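Long-range contact in hybrid kinase (Caulobacter vibrioides, PDB 6QRL), which probably transfers phosphate from ATP to a histidine as a sensor histidine kinase, and whose pseudo-receiver domain, this chain, binds cyclic di-GMP: residues P3-V9 with L106-L111. Numbering follows the deposited sequence.
Sequences PLEGRNV and LVAQVL. With C2E (9,9'-[(2R,3R,3aS,5S,7aR,9R,10R,10aS,12S,14aR)-3,5,10,12-tetrahydroxy-5,12-dioxidooctahydro-2H,7H-difuro[3,2-d:3',2'-j][1,3,7,9,2,8]tetraoxadiphosphacyclododecine-2,9-diyl]bis(2-amino-1,9-dihydro-6H-purin-6-one)), chain C.
Leu4 and Val107 lie 6.9 Å apart between their CA atoms, and Val9 and Val110 7.7 Å, where the type II turn Leu4–Arg7 and the first strand of the pseudo-receiver domain meet its last helix, 103-111. In this receiver-like fold the helix covers one face of a five-stranded parallel sheet of order 2-1-3-4-5, and most residues that meet are leucines and valines, branched aliphatics that fill space without needing polar partners. Leu4 is central: with CG anti to its carbonyl carbon (chi1 -68°), CD1 extends to Leu106 CD2, while CD2 lies 4.0 Å from Val110 CG1 and 3.7 Å from Leu111 CD2. Gly6, with no CB, readily takes the positive phi this turn needs. Pro3 lays the rim of its ring across Val107, CG 3.8 Å from CG1. Val9 and Val110 meet tip to tip, and both also touch Leu53 of the central strand. On the helix's other side, Gln109 turns to cyclic di-GMP, its NE2 3.4 Å from N1 of a guanine. Arg7, exposed and long, presents a guanidinium face to Leu111 CD2, which sits off-centre 3.4 Å above the plane; in that plane NH1 donates to a water 2.8 Å away, which donates to Val110 O.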
loop_
_atom_site.group_PDB
_atom_site.type_symbol
_atom_site.label_atom_id
_atom_site.label_comp_id
_atom_site.label_asym_id
_atom_site.label_seq_id
_atom_site.Cartn_x
_atom_site.Cartn_y
_atom_site.Cartn_z
ATOM N N PRO A 3 -17.796 -0.169 1.651
ATOM C CA PRO A 3 -17.280 0.741 0.625
ATOM C C PRO A 3 -16.157 0.137 -0.233
ATOM O O PRO A 3 -15.887 0.676 -1.266
ATOM C CB PRO A 3 -16.786 1.944 1.448
ATOM C CG PRO A 3 -16.424 1.345 2.812
ATOM C CD PRO A 3 -17.482 0.283 3.020
ATOM N N LEU A 4 -15.534 -0.964 0.203
ATOM C CA LEU A 4 -14.465 -1.651 -0.577
ATOM C C LEU A 4 -14.998 -2.931 -1.239
ATOM O O LEU A 4 -14.146 -3.762 -1.672
ATOM C CB LEU A 4 -13.286 -1.989 0.343
ATOM C CG LEU A 4 -12.483 -0.811 0.890
ATOM C CD1 LEU A 4 -11.230 -1.313 1.604
ATOM C CD2 LEU A 4 -12.135 0.189 -0.208
ATOM N N GLU A 5 -16.317 -3.128 -1.326
ATOM C CA GLU A 5 -16.873 -4.330 -2.018
ATOM C C GLU A 5 -16.223 -4.462 -3.411
ATOM O O GLU A 5 -16.262 -3.513 -4.178
ATOM C CB GLU A 5 -18.408 -4.291 -2.063
ATOM C CG GLU A 5 -19.055 -5.464 -2.808
ATOM C CD GLU A 5 -18.811 -6.887 -2.303
ATOM O OE1 GLU A 5 -18.175 -7.068 -1.221
ATOM O OE2 GLU A 5 -19.268 -7.843 -2.997
ATOM N N GLY A 6 -15.617 -5.615 -3.697
ATOM C CA GLY A 6 -15.070 -5.958 -5.022
ATOM C C GLY A 6 -13.702 -5.331 -5.245
ATOM O O GLY A 6 -13.292 -5.262 -6.432
ATOM N N ARG A 7 -13.051 -4.810 -4.189
ATOM C CA ARG A 7 -11.699 -4.214 -4.319
ATOM C C ARG A 7 -10.653 -5.144 -3.696
ATOM O O ARG A 7 -10.930 -5.722 -2.623
ATOM C CB ARG A 7 -11.700 -2.796 -3.750
ATOM C CG ARG A 7 -12.394 -1.810 -4.686
ATOM C CD ARG A 7 -13.316 -0.832 -3.995
ATOM N NE ARG A 7 -14.164 -0.034 -4.895
ATOM C CZ ARG A 7 -13.728 0.841 -5.811
ATOM N NH1 ARG A 7 -12.433 1.056 -5.992
ATOM N NH2 ARG A 7 -14.598 1.508 -6.553
ATOM N N ASN A 8 -9.508 -5.276 -4.365
ATOM C CA ASN A 8 -8.341 -6.053 -3.887
ATOM C C ASN A 8 -7.310 -5.099 -3.277
ATOM O O ASN A 8 -6.998 -4.074 -3.891
ATOM C CB ASN A 8 -7.772 -6.903 -5.018
ATOM C CG ASN A 8 -8.752 -7.943 -5.502
ATOM O OD1 ASN A 8 -9.376 -8.650 -4.702
ATOM N ND2 ASN A 8 -8.868 -8.055 -6.815
ATOM N N VAL A 9 -6.824 -5.422 -2.081
ATOM C CA VAL A 9 -5.828 -4.584 -1.351
ATOM C C VAL A 9 -4.779 -5.516 -0.751
ATOM O O VAL A 9 -5.177 -6.399 0.049
ATOM C CB VAL A 9 -6.483 -3.738 -0.247
ATOM C CG1 VAL A 9 -5.473 -2.766 0.340
ATOM C CG2 VAL A 9 -7.755 -3.030 -0.713
ATOM N N LEU A 106 -8.073 4.462 5.592
ATOM C CA LEU A 106 -7.630 3.346 4.719
ATOM C C LEU A 106 -8.559 3.297 3.498
ATOM O O LEU A 106 -8.057 3.302 2.358
ATOM C CB LEU A 106 -7.645 2.034 5.513
ATOM C CG LEU A 106 -7.152 0.805 4.740
ATOM C CD1 LEU A 106 -6.627 -0.263 5.704
ATOM C CD2 LEU A 106 -8.265 0.242 3.863
ATOM N N VAL A 107 -9.868 3.306 3.738
ATOM C CA VAL A 107 -10.898 3.259 2.662
ATOM C C VAL A 107 -10.696 4.429 1.681
ATOM O O VAL A 107 -10.662 4.191 0.471
ATOM C CB VAL A 107 -12.311 3.258 3.281
ATOM C CG1 VAL A 107 -13.382 3.505 2.238
ATOM C CG2 VAL A 107 -12.563 1.949 4.034
ATOM N N ALA A 108 -10.588 5.664 2.166
ATOM C CA ALA A 108 -10.419 6.859 1.313
ATOM C C ALA A 108 -9.139 6.715 0.478
ATOM O O ALA A 108 -9.230 6.942 -0.719
ATOM C CB ALA A 108 -10.411 8.116 2.152
ATOM N N GLN A 109 -7.991 6.302 1.045
ATOM C CA GLN A 109 -6.726 6.268 0.256
ATOM C C GLN A 109 -6.742 5.111 -0.762
ATOM O O GLN A 109 -6.149 5.264 -1.834
ATOM C CB GLN A 109 -5.510 6.210 1.168
ATOM C CG GLN A 109 -5.274 7.512 1.927
ATOM C CD GLN A 109 -5.117 8.711 1.026
ATOM O OE1 GLN A 109 -4.363 8.669 0.050
ATOM N NE2 GLN A 109 -5.836 9.786 1.347
ATOM N N VAL A 110 -7.423 4.008 -0.465
ATOM C CA VAL A 110 -7.578 2.888 -1.429
ATOM C C VAL A 110 -8.508 3.325 -2.568
ATOM O O VAL A 110 -8.143 3.085 -3.743
ATOM C CB VAL A 110 -8.079 1.625 -0.708
ATOM C CG1 VAL A 110 -8.443 0.546 -1.711
ATOM C CG2 VAL A 110 -7.031 1.121 0.295
ATOM N N LEU A 111 -9.644 3.961 -2.254
ATOM C CA LEU A 111 -10.614 4.403 -3.304
ATOM C C LEU A 111 -9.981 5.439 -4.239
ATOM O O LEU A 111 -10.315 5.395 -5.431
ATOM C CB LEU A 111 -11.884 4.979 -2.671
ATOM C CG LEU A 111 -12.762 3.958 -1.951
ATOM C CD1 LEU A 111 -14.120 4.564 -1.590
ATOM C CD2 LEU A 111 -12.962 2.690 -2.785
HETATM P P1 C2E C . -2.982 14.932 8.309
HETATM O O2P C2E C . -2.255 13.620 8.122
HETATM O O1P C2E C . -2.217 16.219 8.248
HETATM O "O5'" C2E C . -4.028 15.003 7.099
HETATM C "C5'" C2E C . -4.693 16.242 6.846
HETATM C "C4'" C2E C . -5.596 16.032 5.669
HETATM O "O4'" C2E C . -4.804 15.816 4.485
HETATM C "C3'" C2E C . -6.475 14.795 5.753
HETATM O "O3'" C2E C . -7.606 15.161 6.563
HETATM C "C2'" C2E C . -6.766 14.492 4.266
HETATM O "O2'" C2E C . -8.042 14.950 3.872
HETATM C "C1'" C2E C . -5.635 15.212 3.519
HETATM N N9 C2E C . -4.753 14.364 2.717
HETATM C C8 C2E C . -4.137 14.741 1.547
HETATM N N7 C2E C . -3.333 13.820 1.072
HETATM C C5 C2E C . -3.403 12.783 1.992
HETATM C C6 C2E C . -2.749 11.529 2.002
HETATM O O6 C2E C . -1.922 11.087 1.203
HETATM N N1 C2E C . -3.092 10.779 3.127
HETATM C C2 C2E C . -3.969 11.169 4.110
HETATM N N2 C2E C . -4.163 10.300 5.116
HETATM N N3 C2E C . -4.592 12.351 4.106
HETATM C C4 C2E C . -4.267 13.105 3.021
HETATM P P11 C2E C . -8.215 14.004 7.493
HETATM O O21 C2E C . -8.274 12.782 6.626
HETATM O O11 C2E C . -9.474 14.528 8.120
HETATM O O5A C2E C . -7.146 13.816 8.671
HETATM C C5A C2E C . -7.036 14.782 9.759
HETATM C C4A C2E C . -5.944 14.339 10.701
HETATM O O4A C2E C . -6.396 13.186 11.453
HETATM C C3A C2E C . -4.644 13.871 10.053
HETATM O O3A C2E C . -3.854 15.008 9.673
HETATM C C2A C2E C . -4.050 13.008 11.162
HETATM O O2A C2E C . -3.431 13.656 12.244
HETATM C C1A C2E C . -5.300 12.326 11.720
HETATM N N91 C2E C . -5.528 11.051 11.065
HETATM C C81 C2E C . -6.171 10.888 9.865
HETATM N N71 C2E C . -6.190 9.643 9.451
HETATM C C51 C2E C . -5.507 8.954 10.444
HETATM C C61 C2E C . -5.229 7.573 10.540
HETATM O O61 C2E C . -5.472 6.690 9.705
HETATM N N11 C2E C . -4.532 7.284 11.717
HETATM C C21 C2E C . -4.166 8.199 12.677
HETATM N N21 C2E C . -3.526 7.696 13.745
HETATM N N31 C2E C . -4.403 9.505 12.578
HETATM C C41 C2E C . -5.091 9.808 11.451
HETATM O O HOH W 1 -9.879 0.587 -4.878
#